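Local coordinates for hypothetical protein (PDB 4EPS), which is probably a component of the tip of fimbriae, the surface filaments that mediate cell adhesion and biofilm formation, at residues A[303-317]-A[377-389]. Numbering follows the deposited sequence. Where two conformers were deposited one is given.
Sequences PMPSVLYKDVAGTPY and NENNKNKPLRFLG. With SO4 (sulfate ion), chain H.
Glu-378 OE1 takes two bonds: Tyr-317 OH donates across the contact at 2.6 Å, and Arg-386 NE reaches OE1 from within 377-389 at 2.8 Å. The arginine N-H meets the syn lone pair of OE1, whereas the phenol comes in on the anti side, 28° out of the carboxylate plane. Arg-386 NH2 bonds OE2 as well, making a two-pronged, side-on salt bridge nearly in the guanidinium plane, which limits rotation of both flat groups. With a glutamine here the carboxylate charge is gone and one oxygen becomes an NH2, which would probably leave Arg-386 without its charged mate and freer to turn. Another guanidinium edge binds a sulfate, probably from the crystallisation liquor, through NH1 and NH2, while Val-312 CG2 packs over one face. Bent at chi2 (-58°), the arginine lays CD over the Tyr-309 ring, 3.8 Å from its centroid, a CH-pi contact; Leu-308 CB covers the opposite face. An aromatic ring with a hydroxyl suits this place, for Tyr-309 OH also accepts a bond from Phe-387 N (2.8 Å, 160°) and is hydrogen-bonded to a glycerol, probably also from the liquor. Leu-308 CD1 meets Phe-387 CD2 at 3.8 Å, and the compact ring of Pro-305 fits against Leu-388 CD2. Water bridges Pro-303 O to Phe-387 O, and another joins Pro-316 O to Asn-377 ND2. The contact thus ties the short helix 305-308 and the turns after it to the loop leading into helix 389-403; Pro-303 and Phe-387 also touch Leu-335 of strand 334-338, and Pro-303 meets Leu-324 of helix 323-327.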
ATOM      1  N   PRO A 303     -19.600  -3.769   7.884  1.00 24.09           N
ATOM      2  CA  PRO A 303     -20.746  -4.705   7.896  1.00 23.09           C
ATOM      3  C   PRO A 303     -21.979  -4.201   8.646  1.00 28.47           C
ATOM      4  O   PRO A 303     -22.896  -4.996   8.912  1.00 27.80           O
ATOM      5  CB  PRO A 303     -20.171  -5.928   8.598  1.00 23.82           C
ATOM      6  CG  PRO A 303     -19.198  -5.325   9.615  1.00 29.24           C
ATOM      7  CD  PRO A 303     -18.684  -4.032   9.020  1.00 25.36           C
HETATM    8  N   MSE A 304     -21.992  -2.910   9.031  1.00 24.72           N
HETATM    9  CA  MSE A 304     -23.151  -2.379   9.744  0.50 24.69           C
HETATM   10  C   MSE A 304     -24.353  -2.334   8.810  1.00 27.13           C
HETATM   11  O   MSE A 304     -24.237  -1.863   7.672  1.00 27.63           O
HETATM   12  CB  MSE A 304     -22.848  -1.012  10.352  0.50 26.77           C
HETATM   13  CG  MSE A 304     -22.050  -1.138  11.613  0.50 33.23           C
HETATM   14 SE   MSE A 304     -21.014   0.426  11.944  0.38 40.56          SE
HETATM   15  CE  MSE A 304     -19.842  -0.305  13.259  0.50 36.36           C
ATOM     16  N   PRO A 305     -25.519  -2.867   9.254  1.00 24.53           N
ATOM     17  CA  PRO A 305     -26.685  -2.898   8.347  1.00 24.71           C
ATOM     18  C   PRO A 305     -27.189  -1.493   7.943  1.00 28.94           C
ATOM     19  O   PRO A 305     -27.655  -1.317   6.811  1.00 28.24           O
ATOM     20  CB  PRO A 305     -27.744  -3.682   9.138  1.00 26.45           C
ATOM     21  CG  PRO A 305     -27.348  -3.593  10.547  1.00 30.15           C
ATOM     22  CD  PRO A 305     -25.842  -3.480  10.567  1.00 25.70           C
ATOM     23  N   SER A 306     -27.048  -0.488   8.820  1.00 27.66           N
ATOM     24  CA  SER A 306     -27.497   0.876   8.465  1.00 28.49           C
ATOM     25  C   SER A 306     -26.566   1.512   7.404  1.00 34.76           C
ATOM     26  O   SER A 306     -26.928   2.513   6.789  1.00 35.18           O
ATOM     27  CB  SER A 306     -27.599   1.766   9.703  1.00 28.20           C
ATOM     28  OG  SER A 306     -26.348   1.947  10.343  1.00 32.70           O
ATOM     29  N   VAL A 307     -25.378   0.925   7.189  1.00 29.80           N
ATOM     30  CA  VAL A 307     -24.428   1.365   6.167  1.00 28.71           C
ATOM     31  C   VAL A 307     -24.677   0.502   4.905  1.00 32.68           C
ATOM     32  O   VAL A 307     -25.011   1.036   3.836  1.00 31.98           O
ATOM     33  CB  VAL A 307     -22.946   1.317   6.677  1.00 31.20           C
ATOM     34  CG1 VAL A 307     -21.957   1.649   5.557  1.00 30.55           C
ATOM     35  CG2 VAL A 307     -22.742   2.278   7.855  1.00 31.12           C
ATOM     36  N   LEU A 308     -24.573  -0.842   5.041  1.00 27.81           N
ATOM     37  CA  LEU A 308     -24.814  -1.743   3.906  1.00 27.66           C
ATOM     38  C   LEU A 308     -26.128  -1.516   3.203  1.00 30.29           C
ATOM     39  O   LEU A 308     -26.189  -1.588   1.978  1.00 29.87           O
ATOM     40  CB  LEU A 308     -24.798  -3.226   4.372  1.00 27.59           C
ATOM     41  CG  LEU A 308     -23.449  -3.866   4.645  1.00 31.92           C
ATOM     42  CD1 LEU A 308     -23.648  -5.239   5.338  1.00 31.95           C
ATOM     43  CD2 LEU A 308     -22.663  -4.054   3.342  1.00 34.88           C
ATOM     44  N   TYR A 309     -27.200  -1.308   3.973  1.00 27.17           N
ATOM     45  CA  TYR A 309     -28.546  -1.249   3.417  1.00 27.69           C
ATOM     46  C   TYR A 309     -29.180   0.139   3.473  1.00 34.21           C
ATOM     47  O   TYR A 309     -30.415   0.256   3.422  1.00 34.39           O
ATOM     48  CB  TYR A 309     -29.430  -2.293   4.136  1.00 27.37           C
ATOM     49  CG  TYR A 309     -28.741  -3.643   4.173  1.00 25.24           C
ATOM     50  CD1 TYR A 309     -28.356  -4.284   2.996  1.00 25.07           C
ATOM     51  CD2 TYR A 309     -28.414  -4.249   5.386  1.00 25.24           C
ATOM     52  CE1 TYR A 309     -27.646  -5.482   3.026  1.00 23.68           C
ATOM     53  CE2 TYR A 309     -27.710  -5.456   5.428  1.00 24.65           C
ATOM     54  CZ  TYR A 309     -27.323  -6.061   4.249  1.00 27.08           C
ATOM     55  OH  TYR A 309     -26.649  -7.252   4.308  1.00 26.76           O
ATOM     56  N   LYS A 310     -28.342   1.188   3.486  1.00 32.78           N
ATOM     57  CA  LYS A 310     -28.812   2.588   3.536  1.00 33.69           C
ATOM     58  C   LYS A 310     -29.744   2.955   2.352  1.00 40.78           C
ATOM     59  O   LYS A 310     -30.638   3.773   2.539  1.00 41.64           O
ATOM     60  CB  LYS A 310     -27.625   3.570   3.605  1.00 35.51           C
ATOM     61  CG  LYS A 310     -26.722   3.604   2.372  1.00 44.91           C
ATOM     62  CD  LYS A 310     -25.551   4.573   2.572  1.00 59.11           C
ATOM     63  CE  LYS A 310     -24.922   5.021   1.267  1.00 71.20           C
ATOM     64  NZ  LYS A 310     -24.110   3.950   0.629  1.00 80.32           N
ATOM     65  N   ASP A 311     -29.549   2.346   1.166  1.00 38.93           N
ATOM     66  CA  ASP A 311     -30.341   2.653  -0.034  1.00 41.25           C
ATOM     67  C   ASP A 311     -31.510   1.665  -0.267  1.00 47.23           C
ATOM     68  O   ASP A 311     -32.196   1.776  -1.288  1.00 48.25           O
ATOM     69  CB  ASP A 311     -29.422   2.704  -1.271  1.00 43.63           C
ATOM     70  CG  ASP A 311     -28.354   3.798  -1.209  1.00 55.70           C
ATOM     71  OD1 ASP A 311     -28.635   4.882  -0.639  1.00 54.82           O
ATOM     72  OD2 ASP A 311     -27.247   3.578  -1.748  1.00 64.95           O
ATOM     73  N   VAL A 312     -31.778   0.738   0.684  1.00 42.40           N
ATOM     74  CA  VAL A 312     -32.909  -0.195   0.548  1.00 40.92           C
ATOM     75  C   VAL A 312     -34.228   0.596   0.734  1.00 45.58           C
ATOM     76  O   VAL A 312     -34.320   1.418   1.649  1.00 43.49           O
ATOM     77  CB  VAL A 312     -32.779  -1.393   1.520  1.00 41.98           C
ATOM     78  CG1 VAL A 312     -34.057  -2.229   1.553  1.00 41.73           C
ATOM     79  CG2 VAL A 312     -31.579  -2.264   1.138  1.00 40.06           C
ATOM     80  N   ALA A 313     -35.234   0.345  -0.147  1.00 45.79           N
ATOM     81  CA  ALA A 313     -36.538   1.027  -0.138  1.00 46.87           C
ATOM     82  C   ALA A 313     -37.228   0.941   1.228  1.00 50.42           C
ATOM     83  O   ALA A 313     -37.333  -0.140   1.811  1.00 49.97           O
ATOM     84  CB  ALA A 313     -37.445   0.451  -1.216  1.00 48.62           C
ATOM     85  N   GLY A 314     -37.633   2.102   1.738  1.00 46.77           N
ATOM     86  CA  GLY A 314     -38.295   2.238   3.027  1.00 46.23           C
ATOM     87  C   GLY A 314     -37.344   2.366   4.195  1.00 48.16           C
ATOM     88  O   GLY A 314     -37.795   2.541   5.329  1.00 48.66           O
ATOM     89  N   THR A 315     -36.014   2.298   3.921  1.00 42.96           N
ATOM     90  CA  THR A 315     -34.905   2.389   4.888  1.00 41.80           C
ATOM     91  C   THR A 315     -35.212   1.527   6.143  1.00 42.50           C
ATOM     92  O   THR A 315     -35.383   2.072   7.235  1.00 41.69           O
ATOM     93  CB  THR A 315     -34.598   3.871   5.239  1.00 50.63           C
ATOM     94  OG1 THR A 315     -34.774   4.673   4.080  1.00 51.52           O
ATOM     95  CG2 THR A 315     -33.187   4.071   5.761  1.00 47.40           C
ATOM     96  N   PRO A 316     -35.275   0.181   6.025  1.00 37.68           N
ATOM     97  CA  PRO A 316     -35.588  -0.632   7.217  1.00 36.40           C
ATOM     98  C   PRO A 316     -34.485  -0.627   8.283  1.00 37.58           C
ATOM     99  O   PRO A 316     -34.780  -0.864   9.459  1.00 36.72           O
ATOM    100  CB  PRO A 316     -35.797  -2.041   6.642  1.00 38.14           C
ATOM    101  CG  PRO A 316     -35.089  -2.044   5.350  1.00 42.42           C
ATOM    102  CD  PRO A 316     -35.133  -0.657   4.816  1.00 38.48           C
ATOM    103  N   TYR A 317     -33.230  -0.319   7.882  1.00 31.85           N
ATOM    104  CA  TYR A 317     -32.066  -0.301   8.770  1.00 30.90           C
ATOM    105  C   TYR A 317     -31.518   1.118   8.876  1.00 35.67           C
ATOM    106  O   TYR A 317     -31.130   1.715   7.871  1.00 35.32           O
ATOM    107  CB  TYR A 317     -30.996  -1.303   8.264  1.00 29.53           C
ATOM    108  CG  TYR A 317     -31.619  -2.662   8.024  1.00 29.61           C
ATOM    109  CD1 TYR A 317     -32.084  -3.436   9.088  1.00 30.96           C
ATOM    110  CD2 TYR A 317     -31.843  -3.127   6.730  1.00 29.33           C
ATOM    111  CE1 TYR A 317     -32.766  -4.634   8.869  1.00 30.91           C
ATOM    112  CE2 TYR A 317     -32.502  -4.336   6.500  1.00 29.99           C
ATOM    113  CZ  TYR A 317     -32.969  -5.082   7.575  1.00 34.01           C
ATOM    114  OH  TYR A 317     -33.657  -6.254   7.374  1.00 28.81           O
ATOM    115  N   ASN A 377     -40.826  -5.259   8.154  1.00 41.40           N
ATOM    116  CA  ASN A 377     -40.358  -4.349   7.103  1.00 40.64           C
ATOM    117  C   ASN A 377     -39.815  -5.042   5.860  1.00 44.40           C
ATOM    118  O   ASN A 377     -39.864  -4.444   4.788  1.00 45.90           O
ATOM    119  CB  ASN A 377     -39.307  -3.388   7.662  1.00 40.16           C
ATOM    120  CG  ASN A 377     -39.879  -2.511   8.753  1.00 48.10           C
ATOM    121  OD1 ASN A 377     -41.034  -2.114   8.691  1.00 46.74           O
ATOM    122  ND2 ASN A 377     -39.112  -2.229   9.790  1.00 42.34           N
ATOM    123  N   GLU A 378     -39.272  -6.263   5.987  1.00 37.25           N
ATOM    124  CA  GLU A 378     -38.695  -6.974   4.843  1.00 35.07           C
ATOM    125  C   GLU A 378     -39.346  -8.333   4.682  1.00 36.92           C
ATOM    126  O   GLU A 378     -39.554  -9.032   5.674  1.00 36.74           O
ATOM    127  CB  GLU A 378     -37.177  -7.130   5.008  1.00 35.10           C
ATOM    128  CG  GLU A 378     -36.421  -5.817   5.014  1.00 39.44           C
ATOM    129  CD  GLU A 378     -35.119  -5.927   4.255  1.00 48.69           C
ATOM    130  OE1 GLU A 378     -34.158  -6.499   4.814  1.00 36.58           O
ATOM    131  OE2 GLU A 378     -35.080  -5.506   3.080  1.00 37.48           O
ATOM    132  N   ASN A 379     -39.605  -8.736   3.433  1.00 33.42           N
ATOM    133  CA  ASN A 379     -40.265 -10.004   3.115  1.00 32.72           C
ATOM    134  C   ASN A 379     -39.308 -11.202   3.351  1.00 34.98           C
ATOM    135  O   ASN A 379     -38.126 -11.013   3.676  1.00 33.07           O
ATOM    136  CB  ASN A 379     -40.870  -9.996   1.671  1.00 32.35           C
ATOM    137  CG  ASN A 379     -39.876  -9.928   0.533  1.00 46.56           C
ATOM    138  OD1 ASN A 379     -38.757 -10.448   0.598  1.00 34.24           O
ATOM    139  ND2 ASN A 379     -40.296  -9.325  -0.575  1.00 38.70           N
ATOM    140  N   ASN A 380     -39.820 -12.431   3.194  1.00 29.17           N
ATOM    141  CA  ASN A 380     -39.038 -13.628   3.498  1.00 28.46           C
ATOM    142  C   ASN A 380     -38.018 -14.014   2.388  1.00 32.81           C
ATOM    143  O   ASN A 380     -37.339 -15.034   2.520  1.00 30.94           O
ATOM    144  CB  ASN A 380     -39.973 -14.789   3.825  1.00 29.97           C
ATOM    145  CG  ASN A 380     -40.861 -15.228   2.696  1.00 40.13           C
ATOM    146  OD1 ASN A 380     -40.518 -15.127   1.521  1.00 37.00           O
ATOM    147  ND2 ASN A 380     -41.989 -15.795   3.036  1.00 39.43           N
ATOM    148  N   LYS A 381     -37.911 -13.210   1.317  1.00 30.35           N
ATOM    149  CA  LYS A 381     -36.898 -13.419   0.276  1.00 29.98           C
ATOM    150  C   LYS A 381     -35.675 -12.524   0.568  1.00 31.42           C
ATOM    151  O   LYS A 381     -34.540 -12.947   0.377  1.00 32.48           O
ATOM    152  CB  LYS A 381     -37.470 -13.117  -1.128  1.00 34.64           C
ATOM    153  CG  LYS A 381     -38.608 -14.052  -1.546  1.00 53.13           C
ATOM    154  CD  LYS A 381     -39.232 -13.665  -2.890  1.00 69.36           C
ATOM    155  CE  LYS A 381     -40.555 -12.945  -2.732  1.00 84.75           C
ATOM    156  NZ  LYS A 381     -41.396 -13.053  -3.955  1.00 96.03           N
ATOM    157  N   ASN A 382     -35.907 -11.309   1.070  1.00 27.45           N
ATOM    158  CA  ASN A 382     -34.849 -10.326   1.371  1.00 27.23           C
ATOM    159  C   ASN A 382     -34.262 -10.429   2.784  1.00 27.58           C
ATOM    160  O   ASN A 382     -33.041 -10.345   2.943  1.00 26.82           O
ATOM    161  CB  ASN A 382     -35.394  -8.906   1.173  1.00 29.82           C
ATOM    162  CG  ASN A 382     -35.687  -8.616  -0.275  1.00 49.08           C
ATOM    163  OD1 ASN A 382     -34.873  -8.887  -1.162  1.00 39.56           O
ATOM    164  ND2 ASN A 382     -36.876  -8.115  -0.540  1.00 44.89           N
ATOM    165  N   LYS A 383     -35.109 -10.555   3.800  1.00 24.75           N
ATOM    166  CA  LYS A 383     -34.646 -10.589   5.204  1.00 24.62           C
ATOM    167  C   LYS A 383     -33.551 -11.687   5.447  1.00 28.46           C
ATOM    168  O   LYS A 383     -32.528 -11.338   6.043  1.00 26.80           O
ATOM    169  CB  LYS A 383     -35.827 -10.739   6.183  1.00 27.30           C
ATOM    170  CG  LYS A 383     -35.399 -10.700   7.665  1.00 27.36           C
ATOM    171  CD  LYS A 383     -34.970  -9.315   8.155  1.00 28.98           C
ATOM    172  CE  LYS A 383     -34.474  -9.335   9.602  1.00 26.60           C
ATOM    173  NZ  LYS A 383     -35.556  -9.656  10.580  1.00 30.23           N
ATOM    174  N   PRO A 384     -33.665 -12.948   4.949  1.00 25.21           N
ATOM    175  CA  PRO A 384     -32.585 -13.938   5.201  1.00 24.29           C
ATOM    176  C   PRO A 384     -31.275 -13.662   4.471  1.00 27.23           C
ATOM    177  O   PRO A 384     -30.295 -14.359   4.733  1.00 26.88           O
ATOM    178  CB  PRO A 384     -33.182 -15.254   4.694  1.00 25.72           C
ATOM    179  CG  PRO A 384     -34.675 -15.020   4.659  1.00 28.29           C
ATOM    180  CD  PRO A 384     -34.803 -13.590   4.253  1.00 25.24           C
ATOM    181  N   LEU A 385     -31.226 -12.650   3.595  1.00 25.11           N
ATOM    182  CA  LEU A 385     -29.970 -12.331   2.894  1.00 25.27           C
ATOM    183  C   LEU A 385     -29.181 -11.182   3.553  1.00 25.50           C
ATOM    184  O   LEU A 385     -28.044 -10.925   3.165  1.00 24.20           O
ATOM    185  CB  LEU A 385     -30.254 -12.000   1.420  1.00 27.17           C
ATOM    186  CG  LEU A 385     -30.819 -13.177   0.554  1.00 32.93           C
ATOM    187  CD1 LEU A 385     -31.042 -12.739  -0.896  1.00 33.61           C
ATOM    188  CD2 LEU A 385     -29.907 -14.396   0.591  1.00 34.44           C
ATOM    189  N   ARG A 386     -29.744 -10.536   4.580  1.00 23.21           N
ATOM    190  CA  ARG A 386     -29.072  -9.409   5.255  1.00 22.63           C
ATOM    191  C   ARG A 386     -28.047  -9.849   6.298  1.00 25.95           C
ATOM    192  O   ARG A 386     -28.257 -10.847   6.993  1.00 24.76           O
ATOM    193  CB  ARG A 386     -30.103  -8.492   5.957  1.00 22.78           C
ATOM    194  CG  ARG A 386     -31.300  -8.053   5.092  1.00 25.91           C
ATOM    195  CD  ARG A 386     -30.846  -7.312   3.842  1.00 26.27           C
ATOM    196  NE  ARG A 386     -31.980  -6.753   3.106  1.00 27.64           N
ATOM    197  CZ  ARG A 386     -31.910  -6.316   1.858  1.00 39.44           C
ATOM    198  NH1 ARG A 386     -30.780  -6.432   1.169  1.00 31.39           N
ATOM    199  NH2 ARG A 386     -32.982  -5.802   1.271  1.00 31.02           N
ATOM    200  N   PHE A 387     -26.969  -9.059   6.451  1.00 22.82           N
ATOM    201  CA  PHE A 387     -25.928  -9.314   7.465  1.00 22.47           C
ATOM    202  C   PHE A 387     -26.421  -8.798   8.794  1.00 26.10           C
ATOM    203  O   PHE A 387     -26.400  -7.582   9.007  1.00 26.03           O
ATOM    204  CB  PHE A 387     -24.633  -8.579   7.093  1.00 23.78           C
ATOM    205  CG  PHE A 387     -23.766  -9.155   6.009  1.00 23.87           C
ATOM    206  CD1 PHE A 387     -24.265 -10.110   5.128  1.00 25.77           C
ATOM    207  CD2 PHE A 387     -22.440  -8.758   5.879  1.00 25.67           C
ATOM    208  CE1 PHE A 387     -23.457 -10.654   4.132  1.00 27.26           C
ATOM    209  CE2 PHE A 387     -21.633  -9.298   4.874  1.00 27.34           C
ATOM    210  CZ  PHE A 387     -22.142 -10.249   4.018  1.00 25.48           C
ATOM    211  N   LEU A 388     -26.892  -9.690   9.679  1.00 22.23           N
ATOM    212  CA  LEU A 388     -27.496  -9.272  10.961  1.00 21.17           C
ATOM    213  C   LEU A 388     -27.109 -10.142  12.136  1.00 24.34           C
ATOM    214  O   LEU A 388     -27.770 -10.078  13.171  1.00 23.62           O
ATOM    215  CB  LEU A 388     -29.051  -9.292  10.814  1.00 21.33           C
ATOM    216  CG  LEU A 388     -29.632  -8.180   9.913  1.00 24.81           C
ATOM    217  CD1 LEU A 388     -31.067  -8.482   9.535  1.00 24.71           C
ATOM    218  CD2 LEU A 388     -29.513  -6.804  10.593  1.00 25.96           C
ATOM    219  N   GLY A 389     -26.059 -10.957  11.993  1.00 21.64           N
ATOM    220  CA  GLY A 389     -25.649 -11.862  13.063  1.00 21.02           C
ATOM    221  C   GLY A 389     -25.337 -11.164  14.377  1.00 24.35           C
ATOM    222  O   GLY A 389     -25.737 -11.650  15.437  1.00 24.56           O
TER
HETATM  223  S   SO4 H 607     -32.138  -4.816  -2.113  0.50 54.59           S
HETATM  224  O1  SO4 H 607     -32.431  -5.834  -3.127  0.50 56.81           O
HETATM  225  O2  SO4 H 607     -31.852  -3.515  -2.748  0.50 52.52           O
HETATM  226  O3  SO4 H 607     -33.299  -4.687  -1.229  0.50 50.83           O
HETATM  227  O4  SO4 H 607     -30.953  -5.241  -1.354  0.50 55.53           O
HETATM  228  O   HOH W   1     -24.234  -6.784  10.523  1.00 24.13           O
HETATM  229  O   HOH W   2     -36.320  -3.135  10.046  1.00 37.91           O